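Local coordinates for putative diflavin flavoprotein A 5 (Nostoc sp. PCC 7120, PDB 4FEK) that probably passes electrons from NADH to oxygen, reducing it to water, and is represented here by its N-terminal metallo-beta-lactamase-like domain, at residues 19-23 / 231-235; 148-152 / 215-219; 197-201 / 246-250; 209-213 / 250-254. One frame throughout, in Å; residues are numbered along the deposited sequence.

Contact 1: residues 19-23 / 231-235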
loop_
_atom_site.group_PDB
_atom_site.type_symbol
_atom_site.label_atom_id
_atom_site.label_comp_id
_atom_site.label_asym_id
_atom_site.label_seq_id
_atom_site.Cartn_x
_atom_site.Cartn_y
_atom_site.Cartn_z
ATOM N N LYS A 19 0.077 -13.426 -0.832
ATOM C CA LYS A 19 -1.286 -13.253 -1.317
ATOM C C LYS A 19 -1.718 -11.791 -1.244
ATOM O O LYS A 19 -1.246 -11.050 -0.369
ATOM C CB LYS A 19 -2.274 -14.040 -0.456
ATOM C CG LYS A 19 -2.025 -15.550 -0.469
ATOM C CD LYS A 19 -3.084 -16.277 0.365
ATOM C CE LYS A 19 -2.956 -17.800 0.187
ATOM N NZ LYS A 19 -3.665 -18.544 1.276
ATOM N N VAL A 20 -2.628 -11.409 -2.138
ATOM C CA VAL A 20 -3.290 -10.097 -2.070
ATOM C C VAL A 20 -4.713 -10.333 -1.600
ATOM O O VAL A 20 -5.310 -11.374 -1.926
ATOM C CB VAL A 20 -3.257 -9.319 -3.432
ATOM C CG1 VAL A 20 -3.961 -10.093 -4.562
ATOM C CG2 VAL A 20 -3.909 -7.917 -3.283
ATOM N N LEU A 21 -5.215 -9.408 -0.774
ATOM C CA LEU A 21 -6.632 -9.278 -0.497
ATOM C C LEU A 21 -7.066 -7.940 -1.076
ATOM O O LEU A 21 -6.616 -6.905 -0.599
ATOM C CB LEU A 21 -6.893 -9.278 1.021
ATOM C CG LEU A 21 -6.807 -10.629 1.744
ATOM C CD1 LEU A 21 -5.352 -11.057 1.898
ATOM C CD2 LEU A 21 -7.511 -10.573 3.107
ATOM N N ARG A 22 -7.894 -7.954 -2.120
ATOM C CA ARG A 22 -8.394 -6.703 -2.707
ATOM C C ARG A 22 -9.813 -6.465 -2.223
ATOM O O ARG A 22 -10.731 -7.210 -2.580
ATOM C CB ARG A 22 -8.409 -6.779 -4.236
ATOM C CG ARG A 22 -7.124 -7.276 -4.875
ATOM C CD ARG A 22 -7.378 -7.454 -6.379
ATOM N NE ARG A 22 -7.288 -6.198 -7.080
ATOM C CZ ARG A 22 -8.081 -5.762 -8.056
ATOM N NH1 ARG A 22 -9.114 -6.448 -8.517
ATOM N NH2 ARG A 22 -7.827 -4.580 -8.575
ATOM N N ALA A 23 -9.986 -5.471 -1.373
ATOM C CA ALA A 23 -11.308 -5.087 -0.913
ATOM C C ALA A 23 -11.870 -4.223 -2.013
ATOM O O ALA A 23 -11.263 -3.209 -2.374
ATOM C CB ALA A 23 -11.197 -4.293 0.355
ATOM N N HIS A 231 -4.114 0.689 -4.622
ATOM C CA HIS A 231 -5.424 0.844 -5.249
ATOM C C HIS A 231 -5.430 0.334 -6.672
ATOM O O HIS A 231 -4.598 0.722 -7.478
ATOM C CB HIS A 231 -5.903 2.313 -5.263
ATOM C CG HIS A 231 -6.077 2.927 -3.908
ATOM N ND1 HIS A 231 -7.061 2.532 -3.023
ATOM C CD2 HIS A 231 -5.407 3.934 -3.299
ATOM C CE1 HIS A 231 -6.969 3.249 -1.917
ATOM N NE2 HIS A 231 -5.968 4.105 -2.056
ATOM N N GLY A 232 -6.423 -0.486 -7.003
ATOM C CA GLY A 232 -6.565 -0.944 -8.375
ATOM C C GLY A 232 -5.818 -2.231 -8.676
ATOM O O GLY A 232 -5.400 -2.947 -7.786
ATOM N N PRO A 233 -5.672 -2.540 -9.959
ATOM C CA PRO A 233 -4.906 -3.698 -10.430
ATOM C C PRO A 233 -3.429 -3.601 -10.073
ATOM O O PRO A 233 -2.824 -2.518 -10.086
ATOM C CB PRO A 233 -5.091 -3.664 -11.954
ATOM C CG PRO A 233 -5.568 -2.284 -12.263
ATOM C CD PRO A 233 -6.233 -1.726 -11.051
ATOM N N LEU A 234 -2.853 -4.751 -9.745
ATOM C CA LEU A 234 -1.439 -4.862 -9.436
ATOM C C LEU A 234 -0.668 -4.646 -10.732
ATOM O O LEU A 234 -1.053 -5.144 -11.784
ATOM C CB LEU A 234 -1.136 -6.231 -8.803
ATOM C CG LEU A 234 -1.540 -6.443 -7.321
ATOM C CD1 LEU A 234 -2.939 -5.993 -6.981
ATOM C CD2 LEU A 234 -1.375 -7.893 -6.914
ATOM N N VAL A 235 0.404 -3.871 -10.663
ATOM C CA VAL A 235 1.097 -3.477 -11.872
ATOM C C VAL A 235 2.242 -4.415 -12.177
ATOM O O VAL A 235 3.273 -4.392 -11.525
ATOM C CB VAL A 235 1.581 -2.025 -11.809
ATOM C CG1 VAL A 235 2.211 -1.628 -13.157
ATOM C CG2 VAL A 235 0.390 -1.102 -11.480
#
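In the metallo-beta-lactamase-like fold of this domain, the His-Gly-Pro loop that follows strand 226-229 is gripped by Arg22, which reaches it from strand 18-25. The grip is one nearly straight hydrogen bond, Arg22 NH2 to Gly232 O, 3.0 Å long with an N-H...O angle of 173°. Although the acceptor lies in the guanidinium plane, the donor stands above the carbonyl plane, 74° out of it, and so does not follow a lone pair. Asn44 ND2 is a second donor to the same oxygen. The aliphatic part of Arg22 bends at chi3 (81°), swinging the guanidinium round to the loop; its strongest partner is Gln10, whose OE1 is hydrogen-bonded to NH1, while the buried NE has no partner in the model. Gly232 has a backbone conformation that calls for glycine, since a beta carbon would jam against the preceding carbonyl. Farther along, the contact turns apolar: Val20 and Leu234 meet tip to tip, CG1 to CD2 at 4.1 Å. His231 heads away, ND1 hydrogen-bonded to Thr42 O and NE2 to Lys174 NZ; in flavodiiron relatives the histidine of this loop is an iron ligand. All touching residues are buried. Strands 8-15 and 41-49 flank strand 18-25 and contribute Ile14 and Tyr46 beside Val20 and Leu234, whereas helix 61-74 covers the other side of the strand through Leu21 and Ala23.

Contact 2: residues 148-152 / 215-219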
loop_
_atom_site.group_PDB
_atom_site.type_symbol
_atom_site.label_atom_id
_atom_site.label_comp_id
_atom_site.label_asym_id
_atom_site.label_seq_id
_atom_site.Cartn_x
_atom_site.Cartn_y
_atom_site.Cartn_z
ATOM N N PHE A 148 13.356 -1.550 3.361
ATOM C CA PHE A 148 12.447 -0.415 3.547
ATOM C C PHE A 148 12.984 0.887 2.964
ATOM O O PHE A 148 14.138 1.274 3.217
ATOM C CB PHE A 148 12.101 -0.255 5.029
ATOM C CG PHE A 148 11.313 -1.409 5.577
ATOM C CD1 PHE A 148 11.960 -2.499 6.149
ATOM C CD2 PHE A 148 9.933 -1.434 5.475
ATOM C CE1 PHE A 148 11.237 -3.588 6.630
ATOM C CE2 PHE A 148 9.206 -2.522 5.968
ATOM C CZ PHE A 148 9.862 -3.590 6.543
ATOM N N LEU A 149 12.142 1.557 2.180
ATOM C CA LEU A 149 12.535 2.786 1.511
ATOM C C LEU A 149 11.550 3.892 1.877
ATOM O O LEU A 149 10.495 4.030 1.257
ATOM C CB LEU A 149 12.581 2.599 -0.009
ATOM C CG LEU A 149 13.507 1.524 -0.603
ATOM C CD1 LEU A 149 12.928 0.103 -0.504
ATOM C CD2 LEU A 149 13.831 1.852 -2.045
ATOM N N PRO A 150 11.893 4.680 2.904
ATOM C CA PRO A 150 10.996 5.774 3.276
ATOM C C PRO A 150 10.967 6.760 2.129
ATOM O O PRO A 150 12.023 7.121 1.577
ATOM C CB PRO A 150 11.681 6.394 4.511
ATOM C CG PRO A 150 12.558 5.288 5.040
ATOM C CD PRO A 150 13.055 4.587 3.806
ATOM N N ILE A 151 9.762 7.172 1.767
ATOM C CA ILE A 151 9.582 8.209 0.750
ATOM C C ILE A 151 8.747 9.345 1.334
ATOM O O ILE A 151 7.629 9.603 0.896
ATOM C CB ILE A 151 8.976 7.630 -0.563
ATOM C CG1 ILE A 151 7.729 6.790 -0.271
ATOM C CG2 ILE A 151 10.033 6.780 -1.310
ATOM C CD1 ILE A 151 6.877 6.548 -1.509
ATOM N N PRO A 152 9.315 10.056 2.335
ATOM C CA PRO A 152 8.541 11.113 2.992
ATOM C C PRO A 152 8.196 12.257 2.012
ATOM O O PRO A 152 9.049 12.692 1.230
ATOM C CB PRO A 152 9.509 11.623 4.073
ATOM C CG PRO A 152 10.884 11.335 3.524
ATOM C CD PRO A 152 10.711 10.011 2.804
ATOM N N ALA A 215 11.163 9.724 -5.219
ATOM C CA ALA A 215 10.748 8.339 -4.995
ATOM C C ALA A 215 11.201 7.415 -6.136
ATOM O O ALA A 215 11.729 6.321 -5.900
ATOM C CB ALA A 215 9.225 8.257 -4.797
ATOM N N LEU A 216 10.997 7.861 -7.369
ATOM C CA LEU A 216 11.425 7.092 -8.535
ATOM C C LEU A 216 12.933 6.846 -8.511
ATOM O O LEU A 216 13.395 5.741 -8.806
ATOM C CB LEU A 216 11.001 7.795 -9.832
ATOM C CG LEU A 216 9.486 7.940 -10.063
ATOM C CD1 LEU A 216 9.207 8.689 -11.375
ATOM C CD2 LEU A 216 8.779 6.590 -10.058
ATOM N N GLU A 217 13.700 7.870 -8.139
ATOM C CA GLU A 217 15.146 7.702 -8.041
ATOM C C GLU A 217 15.508 6.642 -6.987
ATOM O O GLU A 217 16.385 5.814 -7.219
ATOM C CB GLU A 217 15.830 9.032 -7.712
ATOM C CG GLU A 217 17.246 9.176 -8.286
ATOM C CD GLU A 217 18.272 8.284 -7.599
ATOM O OE1 GLU A 217 18.201 8.139 -6.360
ATOM O OE2 GLU A 217 19.152 7.728 -8.299
ATOM N N LYS A 218 14.846 6.696 -5.832
ATOM C CA LYS A 218 15.067 5.715 -4.746
ATOM C C LYS A 218 14.835 4.275 -5.171
ATOM O O LYS A 218 15.618 3.378 -4.840
ATOM C CB LYS A 218 14.202 6.029 -3.515
ATOM C CG LYS A 218 14.789 7.082 -2.583
ATOM C CD LYS A 218 13.717 7.661 -1.662
ATOM C CE LYS A 218 14.174 8.964 -1.001
ATOM N NZ LYS A 218 13.023 9.833 -0.591
ATOM N N ILE A 219 13.763 4.034 -5.908
ATOM C CA ILE A 219 13.453 2.667 -6.285
ATOM C C ILE A 219 14.195 2.207 -7.538
ATOM O O ILE A 219 14.223 1.013 -7.827
ATOM C CB ILE A 219 11.938 2.450 -6.477
ATOM C CG1 ILE A 219 11.442 3.164 -7.726
ATOM C CG2 ILE A 219 11.141 2.889 -5.230
ATOM C CD1 ILE A 219 9.933 3.036 -7.932
#
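Strand 148-150 and helix 215-219 run nearly antiparallel, at 160° between their directions, with axes 9.6 Å apart. The alpha carbons approach most closely at 5.9 Å, between Ile151 and Ala215, just past the end of the strand. No hydrogen bond crosses the gap, and side chains fill it. Ile151 supplies the central wedge: its CG2 branch stands beside the backbone N and lies 3.9 Å from Ala215 CB and 3.8 Å from Lys218 CD. Lys218, extended beyond CG, lies lengthwise between helix and strand, alongside 149-152; NZ stops 3.6 Å from Pro150 O, too far for a hydrogen bond. Leu149 supplies the other apolar patch, with CD2 resting 3.7 Å from Lys218 O and 4.3 Å from Ile219 CG2. Lys218 and Pro152 lie at the exposed side, and Pro152 O is hydrogen-bonded to a PEG molecule, probably from the crystallisation liquor. Strand 145-150 belongs to the five-stranded second sheet of the metallo-beta-lactamase-like sandwich, with helix 209-219 packed beside it. In that sheet it pairs with strand 160-164 through Leu149 and Cys161, while on the helix Leu216 turns away to pack on Tyr246 and Ala247 of helix 239-258.

Contact 3: residues 197-201 / 246-250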
loop_
_atom_site.group_PDB
_atom_site.type_symbol
_atom_site.label_atom_id
_atom_site.label_comp_id
_atom_site.label_asym_id
_atom_site.label_seq_id
_atom_site.Cartn_x
_atom_site.Cartn_y
_atom_site.Cartn_z
ATOM N N GLN A 197 -4.936 5.316 -14.580
ATOM C CA GLN A 197 -3.643 5.552 -13.927
ATOM C C GLN A 197 -3.196 7.007 -14.091
ATOM O O GLN A 197 -2.635 7.605 -13.171
ATOM C CB GLN A 197 -2.569 4.629 -14.507
ATOM C CG GLN A 197 -2.712 3.148 -14.103
ATOM C CD GLN A 197 -1.897 2.237 -15.010
ATOM O OE1 GLN A 197 -1.648 2.570 -16.172
ATOM N NE2 GLN A 197 -1.432 1.117 -14.470
ATOM N N ARG A 198 -3.451 7.581 -15.261
ATOM C CA ARG A 198 -3.100 8.979 -15.493
ATOM C C ARG A 198 -3.939 9.933 -14.643
ATOM O O ARG A 198 -3.422 10.905 -14.063
ATOM C CB ARG A 198 -3.273 9.315 -16.973
ATOM C CG ARG A 198 -2.733 10.668 -17.376
ATOM C CD ARG A 198 -2.880 10.835 -18.904
ATOM N NE ARG A 198 -1.947 11.817 -19.451
ATOM C CZ ARG A 198 -1.187 11.613 -20.527
ATOM N NH1 ARG A 198 -1.239 10.456 -21.181
ATOM N NH2 ARG A 198 -0.369 12.565 -20.952
ATOM N N TYR A 199 -5.240 9.664 -14.570
ATOM C CA TYR A 199 -6.136 10.480 -13.764
ATOM C C TYR A 199 -5.731 10.412 -12.290
ATOM O O TYR A 199 -5.771 11.406 -11.563
ATOM C CB TYR A 199 -7.590 10.013 -13.959
ATOM C CG TYR A 199 -8.582 10.883 -13.226
ATOM C CD1 TYR A 199 -8.790 12.204 -13.621
ATOM C CD2 TYR A 199 -9.296 10.397 -12.124
ATOM C CE1 TYR A 199 -9.686 13.016 -12.956
ATOM C CE2 TYR A 199 -10.200 11.203 -11.445
ATOM C CZ TYR A 199 -10.390 12.519 -11.869
ATOM O OH TYR A 199 -11.271 13.348 -11.209
ATOM N N TYR A 200 -5.334 9.216 -11.857
ATOM C CA TYR A 200 -4.892 8.996 -10.492
ATOM C C TYR A 200 -3.650 9.841 -10.203
ATOM O O TYR A 200 -3.586 10.507 -9.169
ATOM C CB TYR A 200 -4.619 7.502 -10.287
ATOM C CG TYR A 200 -4.221 7.088 -8.889
ATOM C CD1 TYR A 200 -2.903 7.210 -8.475
ATOM C CD2 TYR A 200 -5.154 6.514 -8.001
ATOM C CE1 TYR A 200 -2.494 6.795 -7.235
ATOM C CE2 TYR A 200 -4.744 6.079 -6.714
ATOM C CZ TYR A 200 -3.419 6.228 -6.353
ATOM O OH TYR A 200 -2.975 5.841 -5.110
ATOM N N PHE A 201 -2.678 9.809 -11.110
ATOM C CA PHE A 201 -1.483 10.638 -10.981
ATOM C C PHE A 201 -1.869 12.129 -10.839
ATOM O O PHE A 201 -1.410 12.813 -9.930
ATOM C CB PHE A 201 -0.568 10.470 -12.183
ATOM C CG PHE A 201 0.694 11.297 -12.106
ATOM C CD1 PHE A 201 0.708 12.628 -12.544
ATOM C CD2 PHE A 201 1.866 10.744 -11.600
ATOM C CE1 PHE A 201 1.852 13.387 -12.454
ATOM C CE2 PHE A 201 3.027 11.496 -11.515
ATOM C CZ PHE A 201 3.030 12.811 -11.951
ATOM N N TYR A 246 5.228 8.009 -15.139
ATOM C CA TYR A 246 5.358 8.805 -13.910
ATOM C C TYR A 246 6.504 9.821 -14.003
ATOM O O TYR A 246 6.383 10.975 -13.565
ATOM C CB TYR A 246 5.538 7.909 -12.674
ATOM C CG TYR A 246 4.241 7.664 -11.915
ATOM C CD1 TYR A 246 3.121 7.139 -12.561
ATOM C CD2 TYR A 246 4.144 7.930 -10.558
ATOM C CE1 TYR A 246 1.923 6.927 -11.869
ATOM C CE2 TYR A 246 2.949 7.695 -9.858
ATOM C CZ TYR A 246 1.855 7.203 -10.518
ATOM O OH TYR A 246 0.684 7.012 -9.818
ATOM N N ALA A 247 7.621 9.375 -14.551
ATOM C CA ALA A 247 8.758 10.249 -14.776
ATOM C C ALA A 247 8.396 11.371 -15.757
ATOM O O ALA A 247 8.666 12.550 -15.486
ATOM C CB ALA A 247 9.942 9.437 -15.294
ATOM N N ASP A 248 7.773 11.020 -16.881
ATOM C CA ASP A 248 7.409 12.042 -17.870
ATOM C C ASP A 248 6.354 13.014 -17.332
ATOM O O ASP A 248 6.493 14.225 -17.471
ATOM C CB ASP A 248 6.914 11.420 -19.175
ATOM C CG ASP A 248 7.969 10.565 -19.859
ATOM O OD1 ASP A 248 9.174 10.747 -19.575
ATOM O OD2 ASP A 248 7.575 9.697 -20.671
ATOM N N TRP A 249 5.300 12.468 -16.731
ATOM C CA TRP A 249 4.249 13.276 -16.128
ATOM C C TRP A 249 4.807 14.201 -15.037
ATOM O O TRP A 249 4.388 15.347 -14.924
ATOM C CB TRP A 249 3.139 12.387 -15.549
ATOM C CG TRP A 249 2.403 11.543 -16.573
ATOM C CD1 TRP A 249 2.268 11.793 -17.909
ATOM C CD2 TRP A 249 1.708 10.318 -16.323
ATOM N NE1 TRP A 249 1.533 10.795 -18.504
ATOM C CE2 TRP A 249 1.173 9.880 -17.546
ATOM C CE3 TRP A 249 1.471 9.554 -15.168
ATOM C CZ2 TRP A 249 0.426 8.706 -17.658
ATOM C CZ3 TRP A 249 0.731 8.382 -15.280
ATOM C CH2 TRP A 249 0.217 7.973 -16.511
ATOM N N SER A 250 5.752 13.706 -14.241
ATOM C CA SER A 250 6.356 14.532 -13.188
ATOM C C SER A 250 7.160 15.715 -13.736
ATOM O O SER A 250 7.037 16.831 -13.236
ATOM C CB SER A 250 7.233 13.699 -12.260
ATOM O OG SER A 250 6.432 12.797 -11.511
HETATM O O HOH W 1 -1.123 5.928 -11.279
#
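Trp249 places its indole nitrogen directly over the guanidinium of Arg198, with NE1 3.5 Å from CZ and the two planes inclined at 46°. The nitrogen lies over the centre of the arginine's flat group. Nearer its backbone, the same arginine lays its methylenes on the indole: CG sits 4.1 Å from the centroid of the six-membered ring, over its face, in a CH-pi contact. An anti chi1 (CG opposite the backbone N, -171°) and an extended chain to NE carry Arg198 obliquely across the indole face. Phe201, Tyr246 and Trp249 form an aromatic cluster between helices 194-205 and 239-258, whose short segments cross at -44°. Phe201 presents its edge to the face of Tyr246, CD2 standing over the centre of that ring, with centroids 4.8 Å apart. Its own face receives Trp249 CB, 3.8 Å from the ring centroid, while Ser250 OG comes to its edge. That hydroxyl is fixed by donating to Tyr246 O at 2.7 Å; Ser250 N reaches the same oxygen from the other face of the carbonyl plane. At the buried polar end a water accepts from Tyr246 OH at 2.6 Å and donates to Gln197 O at 2.9 Å, tying the two helices together.

Contact 4: residues 209-213 / 250-254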
loop_
_atom_site.group_PDB
_atom_site.type_symbol
_atom_site.label_atom_id
_atom_site.label_comp_id
_atom_site.label_asym_id
_atom_site.label_seq_id
_atom_site.Cartn_x
_atom_site.Cartn_y
_atom_site.Cartn_z
ATOM N N ALA A 209 5.053 16.636 -7.428
ATOM C CA ALA A 209 5.914 16.086 -8.480
ATOM C C ALA A 209 7.408 15.944 -8.134
ATOM O O ALA A 209 8.030 14.945 -8.506
ATOM C CB ALA A 209 5.737 16.871 -9.787
ATOM N N ILE A 210 8.006 16.927 -7.451
ATOM C CA ILE A 210 9.422 16.767 -7.090
ATOM C C ILE A 210 9.630 15.586 -6.127
ATOM O O ILE A 210 10.659 14.921 -6.173
ATOM C CB ILE A 210 10.062 18.033 -6.479
ATOM C CG1 ILE A 210 9.304 18.465 -5.230
ATOM C CG2 ILE A 210 10.166 19.163 -7.531
ATOM C CD1 ILE A 210 10.044 19.505 -4.405
ATOM N N HIS A 211 8.656 15.328 -5.264
ATOM C CA HIS A 211 8.764 14.149 -4.409
ATOM C C HIS A 211 8.528 12.852 -5.166
ATOM O O HIS A 211 9.126 11.837 -4.833
ATOM C CB HIS A 211 7.840 14.246 -3.203
ATOM C CG HIS A 211 8.308 15.229 -2.185
ATOM N ND1 HIS A 211 8.015 16.571 -2.270
ATOM C CD2 HIS A 211 9.078 15.072 -1.082
ATOM C CE1 HIS A 211 8.575 17.202 -1.250
ATOM N NE2 HIS A 211 9.214 16.317 -0.509
ATOM N N VAL A 212 7.657 12.868 -6.174
ATOM C CA VAL A 212 7.494 11.664 -7.003
ATOM C C VAL A 212 8.811 11.301 -7.682
ATOM O O VAL A 212 9.193 10.135 -7.733
ATOM C CB VAL A 212 6.413 11.885 -8.063
ATOM C CG1 VAL A 212 6.325 10.695 -9.010
ATOM C CG2 VAL A 212 5.097 12.164 -7.375
ATOM N N GLU A 213 9.509 12.317 -8.194
ATOM C CA GLU A 213 10.807 12.113 -8.839
ATOM C C GLU A 213 11.815 11.519 -7.871
ATOM O O GLU A 213 12.577 10.630 -8.242
ATOM C CB GLU A 213 11.366 13.428 -9.432
ATOM C CG GLU A 213 10.534 14.004 -10.570
ATOM C CD GLU A 213 11.188 15.212 -11.258
ATOM O OE1 GLU A 213 11.927 15.988 -10.594
ATOM O OE2 GLU A 213 10.953 15.377 -12.479
ATOM N N SER A 250 5.752 13.706 -14.241
ATOM C CA SER A 250 6.356 14.532 -13.188
ATOM C C SER A 250 7.160 15.715 -13.736
ATOM O O SER A 250 7.037 16.831 -13.236
ATOM C CB SER A 250 7.233 13.699 -12.260
ATOM O OG SER A 250 6.432 12.797 -11.511
ATOM N N LYS A 251 7.994 15.485 -14.740
ATOM C CA LYS A 251 8.761 16.612 -15.260
ATOM C C LYS A 251 7.854 17.647 -15.926
ATOM O O LYS A 251 8.092 18.835 -15.791
ATOM C CB LYS A 251 9.953 16.185 -16.139
ATOM C CG LYS A 251 9.644 15.412 -17.403
ATOM C CD LYS A 251 10.901 15.366 -18.288
ATOM C CE LYS A 251 10.787 14.371 -19.428
ATOM N NZ LYS A 251 10.706 12.967 -18.909
ATOM N N ALA A 252 6.789 17.196 -16.585
ATOM C CA ALA A 252 5.785 18.107 -17.147
ATOM C C ALA A 252 5.113 19.004 -16.103
ATOM O O ALA A 252 4.925 20.207 -16.317
ATOM C CB ALA A 252 4.731 17.324 -17.896
ATOM N N GLN A 253 4.725 18.398 -14.987
ATOM C CA GLN A 253 4.046 19.095 -13.918
ATOM C C GLN A 253 4.926 20.189 -13.345
ATOM O O GLN A 253 4.441 21.259 -12.952
ATOM C CB GLN A 253 3.660 18.081 -12.829
ATOM C CG GLN A 253 2.813 18.653 -11.732
ATOM C CD GLN A 253 1.536 19.288 -12.252
ATOM O OE1 GLN A 253 1.158 20.368 -11.811
ATOM N NE2 GLN A 253 0.871 18.624 -13.194
ATOM N N LYS A 254 6.220 19.905 -13.274
ATOM C CA LYS A 254 7.189 20.876 -12.775
ATOM C C LYS A 254 7.204 22.133 -13.619
ATOM O O LYS A 254 7.440 23.224 -13.101
ATOM C CB LYS A 254 8.593 20.273 -12.706
ATOM C CG LYS A 254 8.813 19.452 -11.452
ATOM C CD LYS A 254 10.289 19.321 -11.126
ATOM C CE LYS A 254 11.033 18.593 -12.217
ATOM N NZ LYS A 254 12.393 18.220 -11.742
#
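Glu213 leaves its helix with CG beside the backbone N (chi1 -65°) and stays extended, while Lys254 folds at chi3 (-63°) to bring its amine to the oxygen end of the carboxylate, close to its plane. The two arrive from opposite directions and form a salt bridge, Lys254 NZ donating to the syn lone pair of Glu213 OE1 at 2.6 Å. The carboxylate's other oxygen, OE2, is 3.3 Å from the same NZ, so the amine favours OE1. Beside this charged pair the backbones draw together, Ala209 CA and Ser250 CA lying 5.0 Å apart, as small side chains allow. Ala209 CB lies 3.7 Å from Ser250 O and 3.9 Å from Gln253 CB. On the exposed side Ile210 CG2 lies against Lys254 CD at 3.6 Å, the two side chains crossing at about a right angle. On the buried side Val212 CG1 packs at 3.3 Å on Ser250 OG, a hydroxyl hydrogen-bonded to Tyr246 O, and Glu213 CG packs on Ser250 CB. The segments form an antiparallel helix pair, at 150°, joining the start of helix 209-219 to the later part of helix 239-258; Met205 and Phe201 of helix 194-205 cover the inner side, touching Val212 and Ser250 respectively.

In the fold
The four contacts run from the core to the surface. Contact 1 is the most central, with every touching residue buried, and joins a strand to the loop before helix 239-258 through one hydrogen bond and a small apolar meeting. Contact 3, also buried, relies on rings and a water. Contacts 2 and 4 are partly buried, and both use helix 209-219: one sets it on a strand end by van der Waals packing, with no hydrogen bond across it, the other on helix 239-258 with a salt bridge toward the surface. Contacts 3 and 4 share helix 239-258 and Ser250. Tyr200 also touches His231, and Leu216 touches Ala247, linking contact 3 to contacts 1 and 2.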